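Local coordinates for extracellular solute-binding protein, family 1 (Trichodesmium erythraeum IMS101, PDB 6G7N), which binds ferric iron in its ligand cleft and probably delivers it to an ABC transporter for uptake, at residues A[99-104]-A[193-198]; A[56-61]-A[139-144]; A[180-185]-A[211-216]. All coordinates share one frame; numbering follows the deposited sequence. Where two conformers were deposited one is given.

Interaction 1 (A[99-104]-A[193-198]). With FE (Fe (III) ion), chain E; DAL (D-alanine), chain C.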
loop_
_atom_site.group_PDB
_atom_site.type_symbol
_atom_site.label_atom_id
_atom_site.label_comp_id
_atom_site.label_asym_id
_atom_site.label_seq_id
_atom_site.Cartn_x
_atom_site.Cartn_y
_atom_site.Cartn_z
ATOM N N SER A 99 7.632 -0.554 -4.352
ATOM C CA SER A 99 6.661 0.226 -5.138
ATOM C C SER A 99 5.763 0.950 -4.144
ATOM O O SER A 99 5.720 0.594 -2.966
ATOM C CB SER A 99 5.890 -0.592 -6.182
ATOM O OG SER A 99 5.026 -1.519 -5.592
ATOM N N LYS A 100 5.052 1.949 -4.647
ATOM C CA LYS A 100 4.280 2.864 -3.834
ATOM C C LYS A 100 2.849 2.956 -4.339
ATOM O O LYS A 100 2.591 3.003 -5.542
ATOM C CB LYS A 100 4.959 4.284 -3.927
ATOM C CG LYS A 100 4.304 5.473 -3.319
ATOM C CD LYS A 100 5.264 6.636 -3.520
ATOM C CE LYS A 100 5.464 7.203 -4.924
ATOM N NZ LYS A 100 6.200 8.492 -4.858
ATOM N N ARG A 101 1.922 3.032 -3.383
ATOM C CA ARG A 101 0.496 3.248 -3.640
ATOM C C ARG A 101 0.048 4.459 -2.837
ATOM O O ARG A 101 0.644 4.826 -1.852
ATOM C CB ARG A 101 -0.335 1.999 -3.323
ATOM C CG ARG A 101 -0.237 1.478 -1.874
ATOM C CD ARG A 101 0.841 0.427 -1.631
ATOM N NE ARG A 101 0.720 -0.770 -2.441
ATOM C CZ ARG A 101 -0.229 -1.708 -2.293
ATOM N NH1 ARG A 101 -0.292 -2.701 -3.152
ATOM N NH2 ARG A 101 -1.128 -1.643 -1.316
ATOM N N ALA A 102 -1.048 5.073 -3.257
ATOM C CA ALA A 102 -1.652 6.204 -2.518
ATOM C C ALA A 102 -3.077 5.855 -2.150
ATOM O O ALA A 102 -3.802 5.265 -2.947
ATOM C CB ALA A 102 -1.645 7.471 -3.369
ATOM N N ARG A 103 -3.490 6.212 -0.924
ATOM C CA ARG A 103 -4.877 6.008 -0.522
ATOM C C ARG A 103 -5.597 7.335 -0.744
ATOM O O ARG A 103 -5.312 8.332 -0.083
ATOM C CB ARG A 103 -4.999 5.457 0.904
ATOM C CG ARG A 103 -6.385 4.876 1.206
ATOM C CD ARG A 103 -6.330 3.745 2.225
ATOM N NE ARG A 103 -7.582 3.008 2.361
ATOM C CZ ARG A 103 -8.014 2.104 1.470
ATOM N NH1 ARG A 103 -7.326 1.818 0.376
ATOM N NH2 ARG A 103 -9.167 1.466 1.685
ATOM N N VAL A 104 -6.479 7.333 -1.744
ATOM C CA VAL A 104 -7.008 8.541 -2.351
ATOM C C VAL A 104 -8.511 8.612 -2.222
ATOM O O VAL A 104 -9.176 7.628 -1.894
ATOM C CB VAL A 104 -6.580 8.638 -3.824
ATOM C CG1 VAL A 104 -5.055 8.665 -3.908
ATOM C CG2 VAL A 104 -7.177 7.494 -4.644
ATOM N N LEU A 193 -12.924 5.963 -0.327
ATOM C CA LEU A 193 -11.464 5.843 -0.212
ATOM C C LEU A 193 -11.043 4.509 -0.788
ATOM O O LEU A 193 -11.673 3.482 -0.535
ATOM C CB LEU A 193 -10.979 5.959 1.236
ATOM C CG LEU A 193 -11.175 7.284 1.941
ATOM C CD1 LEU A 193 -10.539 7.380 3.328
ATOM C CD2 LEU A 193 -10.626 8.472 1.163
ATOM N N ALA A 194 -9.968 4.531 -1.571
ATOM C CA ALA A 194 -9.403 3.308 -2.160
ATOM C C ALA A 194 -7.969 3.596 -2.559
ATOM O O ALA A 194 -7.574 4.749 -2.687
ATOM C CB ALA A 194 -10.218 2.828 -3.348
ATOM N N ASN A 195 -7.214 2.528 -2.818
ATOM C CA ASN A 195 -5.854 2.713 -3.315
ATOM C C ASN A 195 -5.880 3.053 -4.811
ATOM O O ASN A 195 -6.681 2.511 -5.576
ATOM C CB ASN A 195 -4.993 1.472 -3.058
ATOM C CG ASN A 195 -4.624 1.260 -1.600
ATOM O OD1 ASN A 195 -4.722 2.184 -0.777
ATOM N ND2 ASN A 195 -4.183 0.047 -1.280
ATOM N N SER A 196 -4.932 3.904 -5.189
ATOM C CA SER A 196 -4.789 4.428 -6.537
ATOM C C SER A 196 -4.786 3.343 -7.619
ATOM O O SER A 196 -5.419 3.504 -8.680
ATOM C CB SER A 196 -3.469 5.239 -6.577
ATOM O OG SER A 196 -2.349 4.493 -6.078
ATOM N N TYR A 197 -4.051 2.258 -7.372
ATOM C CA TYR A 197 -3.869 1.236 -8.378
ATOM C C TYR A 197 -5.152 0.501 -8.728
ATOM O O TYR A 197 -5.213 -0.124 -9.792
ATOM C CB TYR A 197 -2.735 0.261 -7.982
ATOM C CG TYR A 197 -2.953 -0.455 -6.688
ATOM C CD1 TYR A 197 -3.682 -1.625 -6.606
ATOM C CD2 TYR A 197 -2.422 0.041 -5.503
ATOM C CE1 TYR A 197 -3.868 -2.274 -5.388
ATOM C CE2 TYR A 197 -2.614 -0.594 -4.281
ATOM C CZ TYR A 197 -3.376 -1.736 -4.198
ATOM O OH TYR A 197 -3.625 -2.320 -2.988
ATOM N N TYR A 198 -6.175 0.540 -7.874
ATOM C CA TYR A 198 -7.429 -0.139 -8.205
ATOM C C TYR A 198 -8.190 0.605 -9.303
ATOM O O TYR A 198 -8.884 -0.027 -10.109
ATOM C CB TYR A 198 -8.317 -0.358 -6.969
ATOM C CG TYR A 198 -7.759 -1.356 -5.993
ATOM C CD1 TYR A 198 -7.612 -2.694 -6.329
ATOM C CD2 TYR A 198 -7.339 -0.958 -4.731
ATOM C CE1 TYR A 198 -7.094 -3.596 -5.431
ATOM C CE2 TYR A 198 -6.806 -1.863 -3.833
ATOM C CZ TYR A 198 -6.669 -3.180 -4.189
ATOM O OH TYR A 198 -6.114 -4.079 -3.308
HETATM FE FE FE E . -4.215 -4.209 -2.725
HETATM N N DAL C . -4.251 -6.432 -2.686
HETATM C CA DAL C . -3.180 -6.921 -3.617
HETATM C CB DAL C . -2.596 -8.232 -3.115
HETATM C C DAL C . -2.113 -5.908 -3.873
HETATM O O DAL C . -2.317 -4.766 -3.414
HETATM O OXT DAL C . -1.097 -6.267 -4.527
#
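Tyr-197 CE2 sits over one face of the Arg-101 guanidinium, 3.3 Å from Arg-101 CZ, with the two planes 45° apart, so this is not a parallel stack. Arg-101 reaches there because CG sits between the backbone N and carbonyl carbon (chi1 58°) and the chain bends again at chi2 and chi3. Its NH1 then donates to O of the bound D-alanine (2.9 Å) and also pairs with Glu-270. Arg-103 instead runs extended across Asn-195, guanidinium and amide planes 81° apart. The bond from Arg-103 NH1 to Asn-195 OD1 (2.9 Å) is weak; the stronger mate of that arginine is Asp-177. From the other branch of the amide, Asn-195 ND2 donates in plane to Tyr-197 OH at 3.0 Å. The strands that carry them pair antiparallel, with Arg-103 opposite Asn-195 in a non-hydrogen-bonded pair, and where 193-195 gives way to helix, Ala-102 N bonds to Ser-196 OG (3.2 Å). Tyr-197 OH and Tyr-198 OH each bind the iron at 2.0 Å. With an iron(III) ion, an amide N-H and a guanidinium around its oxygen, Tyr-197 is likely to coordinate as a phenolate.

Interaction 2 (A[56-61]-A[139-144]). With FE (Fe (III) ion), chain E; DAL (D-alanine), chain C.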
loop_
_atom_site.group_PDB
_atom_site.type_symbol
_atom_site.label_atom_id
_atom_site.label_comp_id
_atom_site.label_asym_id
_atom_site.label_seq_id
_atom_site.Cartn_x
_atom_site.Cartn_y
_atom_site.Cartn_z
ATOM N N MET A 56 8.426 -10.698 1.104
ATOM C CA MET A 56 7.772 -9.543 0.485
ATOM C C MET A 56 6.273 -9.570 0.704
ATOM O O MET A 56 5.631 -10.634 0.652
ATOM C CB MET A 56 8.044 -9.462 -1.013
ATOM C CG MET A 56 9.489 -9.204 -1.334
ATOM S SD MET A 56 9.871 -8.902 -3.050
ATOM C CE MET A 56 9.348 -7.210 -3.184
ATOM N N THR A 57 5.698 -8.386 0.909
ATOM C CA THR A 57 4.258 -8.258 1.114
ATOM C C THR A 57 3.845 -6.842 0.811
ATOM O O THR A 57 4.645 -6.038 0.347
ATOM C CB THR A 57 3.856 -8.740 2.525
ATOM O OG1 THR A 57 2.441 -8.931 2.605
ATOM C CG2 THR A 57 4.281 -7.756 3.622
ATOM N N VAL A 58 2.562 -6.531 1.031
ATOM C CA VAL A 58 2.074 -5.153 0.912
ATOM C C VAL A 58 1.675 -4.593 2.263
ATOM O O VAL A 58 1.201 -5.324 3.153
ATOM C CB VAL A 58 0.938 -4.921 -0.122
ATOM C CG1 VAL A 58 1.267 -5.628 -1.423
ATOM C CG2 VAL A 58 -0.407 -5.386 0.388
ATOM N N ASP A 59 1.893 -3.283 2.354
ATOM C CA ASP A 59 1.527 -2.398 3.460
ATOM C C ASP A 59 2.598 -2.355 4.533
ATOM O O ASP A 59 2.965 -3.396 5.083
ATOM C CB ASP A 59 0.105 -2.655 4.025
ATOM C CG ASP A 59 -0.498 -1.407 4.600
ATOM O OD1 ASP A 59 0.027 -0.926 5.623
ATOM O OD2 ASP A 59 -1.448 -0.886 3.984
ATOM N N ALA A 60 3.055 -1.154 4.863
ATOM C CA ALA A 60 4.022 -1.019 5.935
ATOM C C ALA A 60 3.462 -1.582 7.252
ATOM O O ALA A 60 4.238 -1.989 8.104
ATOM C CB ALA A 60 4.408 0.440 6.096
ATOM N N GLY A 61 2.142 -1.573 7.450
ATOM C CA GLY A 61 1.606 -2.208 8.654
ATOM C C GLY A 61 1.935 -3.688 8.752
ATOM O O GLY A 61 2.198 -4.200 9.870
ATOM N N ASN A 139 -9.442 -4.122 7.213
ATOM C CA ASN A 139 -8.495 -3.954 6.126
ATOM C C ASN A 139 -7.271 -3.127 6.552
ATOM O O ASN A 139 -7.396 -2.050 7.128
ATOM C CB ASN A 139 -9.216 -3.280 4.972
ATOM C CG ASN A 139 -8.260 -2.803 3.906
ATOM O OD1 ASN A 139 -7.987 -1.604 3.791
ATOM N ND2 ASN A 139 -7.735 -3.729 3.116
ATOM N N ILE A 140 -6.084 -3.653 6.235
ATOM C CA ILE A 140 -4.832 -3.011 6.627
ATOM C C ILE A 140 -4.657 -1.619 6.017
ATOM O O ILE A 140 -4.076 -0.757 6.663
ATOM C CB ILE A 140 -3.617 -3.946 6.318
ATOM C CG1 ILE A 140 -2.330 -3.448 6.981
ATOM C CG2 ILE A 140 -3.378 -4.068 4.813
ATOM C CD1 ILE A 140 -2.294 -3.572 8.475
ATOM N N TYR A 141 -5.149 -1.391 4.792
ATOM C CA TYR A 141 -4.982 -0.076 4.189
ATOM C C TYR A 141 -5.660 1.005 5.034
ATOM O O TYR A 141 -5.130 2.101 5.237
ATOM C CB TYR A 141 -5.517 -0.006 2.769
ATOM C CG TYR A 141 -5.161 -1.152 1.843
ATOM C CD1 TYR A 141 -3.891 -1.744 1.875
ATOM C CD2 TYR A 141 -6.061 -1.616 0.906
ATOM C CE1 TYR A 141 -3.570 -2.782 1.022
ATOM C CE2 TYR A 141 -5.742 -2.650 0.020
ATOM C CZ TYR A 141 -4.491 -3.223 0.061
ATOM O OH TYR A 141 -4.182 -4.253 -0.773
ATOM N N ASN A 142 -6.876 0.687 5.486
ATOM C CA ASN A 142 -7.625 1.592 6.336
ATOM C C ASN A 142 -6.963 1.750 7.706
ATOM O O ASN A 142 -6.919 2.858 8.248
ATOM C CB ASN A 142 -9.044 1.058 6.547
ATOM C CG ASN A 142 -9.946 1.276 5.361
ATOM O OD1 ASN A 142 -9.684 2.129 4.498
ATOM N ND2 ASN A 142 -11.077 0.539 5.333
ATOM N N GLN A 143 -6.499 0.650 8.287
ATOM C CA GLN A 143 -5.809 0.730 9.564
ATOM C C GLN A 143 -4.592 1.666 9.458
ATOM O O GLN A 143 -4.353 2.499 10.333
ATOM C CB GLN A 143 -5.402 -0.652 10.047
ATOM C CG GLN A 143 -6.587 -1.527 10.406
ATOM C CD GLN A 143 -6.237 -2.974 10.627
ATOM O OE1 GLN A 143 -5.076 -3.358 10.606
ATOM N NE2 GLN A 143 -7.253 -3.795 10.810
ATOM N N SER A 144 -3.844 1.555 8.351
ATOM C CA SER A 144 -2.669 2.385 8.179
ATOM C C SER A 144 -3.011 3.865 7.986
ATOM O O SER A 144 -2.322 4.739 8.506
ATOM C CB SER A 144 -1.801 1.845 7.027
ATOM O OG SER A 144 -1.171 0.647 7.479
HETATM FE FE FE E . -4.215 -4.209 -2.725
HETATM N N DAL C . -4.251 -6.432 -2.686
HETATM C CA DAL C . -3.180 -6.921 -3.617
HETATM C CB DAL C . -2.596 -8.232 -3.115
HETATM C C DAL C . -2.113 -5.908 -3.873
HETATM O O DAL C . -2.317 -4.766 -3.414
HETATM O OXT DAL C . -1.097 -6.267 -4.527
#
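Ile-140, first in its helix after the N-cap Asn-139, slides antiparallel past the side chain of Asp-59, its CG1 reaching Asp-59 CG at 3.6 Å; its CD1 tip continues to Gly-61 CA at 4.1 Å, where a side chain on Gly-61 would collide with it. Tyr-141 follows, its ring edge turned to the carboxylate: Asp-59 OD2 lies 3.3 Å from Tyr-141 CD1, in the ring plane, and the two planes are only 19° apart. Further out along that ring, Val-58 CG2, in one of its two conformers, is 4.1 Å from Tyr-141 CE1, and the OH at the tip binds iron at 2.0 Å. Asn-142 N donates back to Asn-139 OD1, a capping bond. One turn on from Ile-140, Ser-144 OG donates to Asp-59 OD1 (2.7 Å) on the syn side, 22° out of the carboxylate plane. The anti lone pair of the same oxygen takes Gly-61 N at 2.9 Å, so Asp-59 caps one helix while gripping another. An alanine in place of Asp-59 would probably leave Ser-144 OG and Gly-61 N without their acceptor and open a gap beside Tyr-141 CD1. The start of helix 140-167 thus abuts the junction of strand 54-58 with helix 60-68, with strand 96-108 touching Tyr-141 and helix 303-312 flanking Ile-140.

Interaction 3 (A[180-185]-A[211-216])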
loop_
_atom_site.group_PDB
_atom_site.type_symbol
_atom_site.label_atom_id
_atom_site.label_comp_id
_atom_site.label_asym_id
_atom_site.label_seq_id
_atom_site.Cartn_x
_atom_site.Cartn_y
_atom_site.Cartn_z
ATOM N N GLN A 180 -15.776 -0.426 -3.688
ATOM C CA GLN A 180 -16.098 0.966 -3.341
ATOM C C GLN A 180 -16.106 1.832 -4.604
ATOM O O GLN A 180 -16.966 2.688 -4.769
ATOM C CB GLN A 180 -15.135 1.526 -2.295
ATOM C CG GLN A 180 -14.884 0.635 -1.099
ATOM C CD GLN A 180 -16.111 0.051 -0.469
ATOM O OE1 GLN A 180 -17.086 0.753 -0.199
ATOM N NE2 GLN A 180 -16.074 -1.260 -0.238
ATOM N N ILE A 181 -15.134 1.606 -5.488
ATOM C CA ILE A 181 -15.087 2.343 -6.740
ATOM C C ILE A 181 -16.369 2.095 -7.554
ATOM O O ILE A 181 -16.966 3.045 -8.101
ATOM C CB ILE A 181 -13.822 1.974 -7.550
ATOM C CG1 ILE A 181 -12.557 2.381 -6.772
ATOM C CG2 ILE A 181 -13.853 2.616 -8.925
ATOM C CD1 ILE A 181 -11.269 1.869 -7.376
ATOM N N LYS A 182 -16.785 0.828 -7.639
ATOM C CA LYS A 182 -17.998 0.515 -8.375
ATOM C C LYS A 182 -19.232 1.185 -7.725
ATOM O O LYS A 182 -20.144 1.632 -8.432
ATOM C CB LYS A 182 -18.174 -0.985 -8.493
ATOM C CG LYS A 182 -17.141 -1.630 -9.411
ATOM C CD LYS A 182 -17.268 -3.146 -9.484
ATOM C CE LYS A 182 -16.248 -3.841 -10.374
ATOM N NZ LYS A 182 -16.390 -5.334 -10.276
ATOM N N ALA A 183 -19.280 1.256 -6.394
ATOM C CA ALA A 183 -20.386 1.881 -5.677
ATOM C C ALA A 183 -20.414 3.383 -5.937
ATOM O O ALA A 183 -21.492 3.977 -6.066
ATOM C CB ALA A 183 -20.309 1.564 -4.188
ATOM N N VAL A 184 -19.246 4.013 -6.018
ATOM C CA VAL A 184 -19.174 5.433 -6.369
ATOM C C VAL A 184 -19.691 5.674 -7.800
ATOM O O VAL A 184 -20.514 6.561 -8.034
ATOM C CB VAL A 184 -17.746 5.967 -6.188
ATOM C CG1 VAL A 184 -17.581 7.354 -6.769
ATOM C CG2 VAL A 184 -17.360 5.978 -4.709
ATOM N N ALA A 185 -19.254 4.851 -8.750
ATOM C CA ALA A 185 -19.727 4.952 -10.138
ATOM C C ALA A 185 -21.242 4.788 -10.214
ATOM O O ALA A 185 -21.901 5.476 -11.004
ATOM C CB ALA A 185 -19.057 3.897 -11.016
ATOM N N GLN A 211 -14.036 -0.473 -17.982
ATOM C CA GLN A 211 -13.700 0.826 -18.557
ATOM C C GLN A 211 -14.819 1.857 -18.299
ATOM O O GLN A 211 -14.528 3.014 -18.013
ATOM C CB GLN A 211 -13.368 0.694 -20.066
ATOM N N ALA A 212 -16.083 1.420 -18.353
ATOM C CA ALA A 212 -17.222 2.313 -18.117
ATOM C C ALA A 212 -17.267 2.809 -16.684
ATOM O O ALA A 212 -17.494 3.990 -16.444
ATOM C CB ALA A 212 -18.541 1.653 -18.504
ATOM N N VAL A 213 -16.980 1.920 -15.733
ATOM C CA VAL A 213 -16.857 2.316 -14.332
ATOM C C VAL A 213 -15.732 3.328 -14.198
ATOM O O VAL A 213 -15.902 4.388 -13.579
ATOM C CB VAL A 213 -16.588 1.087 -13.408
ATOM C CG1 VAL A 213 -16.139 1.510 -12.009
ATOM C CG2 VAL A 213 -17.824 0.221 -13.302
ATOM N N ALA A 214 -14.575 3.011 -14.771
ATOM C CA ALA A 214 -13.413 3.881 -14.611
ATOM C C ALA A 214 -13.624 5.284 -15.152
ATOM O O ALA A 214 -13.191 6.252 -14.549
ATOM C CB ALA A 214 -12.186 3.243 -15.227
ATOM N N ASP A 215 -14.360 5.394 -16.249
ATOM C CA ASP A 215 -14.642 6.687 -16.851
ATOM C C ASP A 215 -15.545 7.580 -15.998
ATOM O O ASP A 215 -15.522 8.782 -16.173
ATOM C CB ASP A 215 -15.338 6.478 -18.193
ATOM N N LYS A 216 -16.313 6.971 -15.095
ATOM C CA LYS A 216 -17.236 7.676 -14.196
ATOM C C LYS A 216 -16.629 8.139 -12.877
ATOM O O LYS A 216 -17.296 8.880 -12.127
ATOM C CB LYS A 216 -18.421 6.777 -13.850
ATOM C CG LYS A 216 -19.337 6.551 -15.037
ATOM C CD LYS A 216 -20.403 5.521 -14.747
ATOM C CE LYS A 216 -21.438 5.456 -15.862
ATOM N NZ LYS A 216 -22.515 6.423 -15.553
#
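Val-213 makes the apolar part of this contact with a single methyl. Its CG1, anti to the backbone N (chi1 167°), is 3.9 Å from Ala-185 CB and 4.0 Å from Ile-181 CG2, two side chains one helical turn apart. The Ile-181 and Val-213 side chains meet at about a right angle, so the approach is methyl to methyl and not lengthwise. Ala-185 CB points at the opposing helix and also meets Lys-216 CB, at 4.1 Å, which makes the small alanine the place where the backbones come nearest, Ala-185 CA facing Lys-216 CA.

The helices themselves are inclined, with an angle of 70° between their N-to-C directions and a closest axis approach of 8.9 Å over the two short segments. Helices 177-186 and 208-216 lie in the part of the periplasmic-binding-protein fold that carries strand 191-195 and helix 196-204. Leu-202 of helix 196-204 touches both helices, through Ile-181 and Val-213, while Val-217 of strand 217-220 backs Ile-181 and Ala-185 of helix 177-186.

The second kind of contact comes from the aliphatic stems of two lysines at the solvent-facing margin. Lys-182 CG lies 4.2 Å from Val-213 CG1, after which its extended chain leads away from the partner helix. Lys-216 CD comes within 4.0 Å of the carbonyl oxygen Ala-185 O, a carbon-to-oxygen approach made by the stem rather than the amine.

As for polar bonding, none joins the two segments. Within each helix the backbone bonds run along the chain, as in Ala-185 N to Ile-181 O, at 3.0 Å, and Lys-216 N to Val-213 O; the backbone of Lys-216 also bonds to that of Lys-109.

From the N terminus, 56-61 comes first, then 99-104; 139-144 closes interaction 2, a loop of 77 intervening residues, while interaction 1 is still open. Segment 180-185 then opens interaction 3, 193-198 closes interaction 1, and 211-216 closes interaction 3. Interaction 1 therefore crosses both others, whereas 2 and 3 follow in series, about 7 Å apart at their nearest atoms. Interactions 1 and 2 meet at the iron, and Arg-103 reaches Asn-142 between them. Interaction 3 joins interaction 1 through Ile-181, which packs on Tyr-198. Together they tie strand 54-58, strand 96-108 and helix 140-167 to helices 177-186, 196-204 and 208-216.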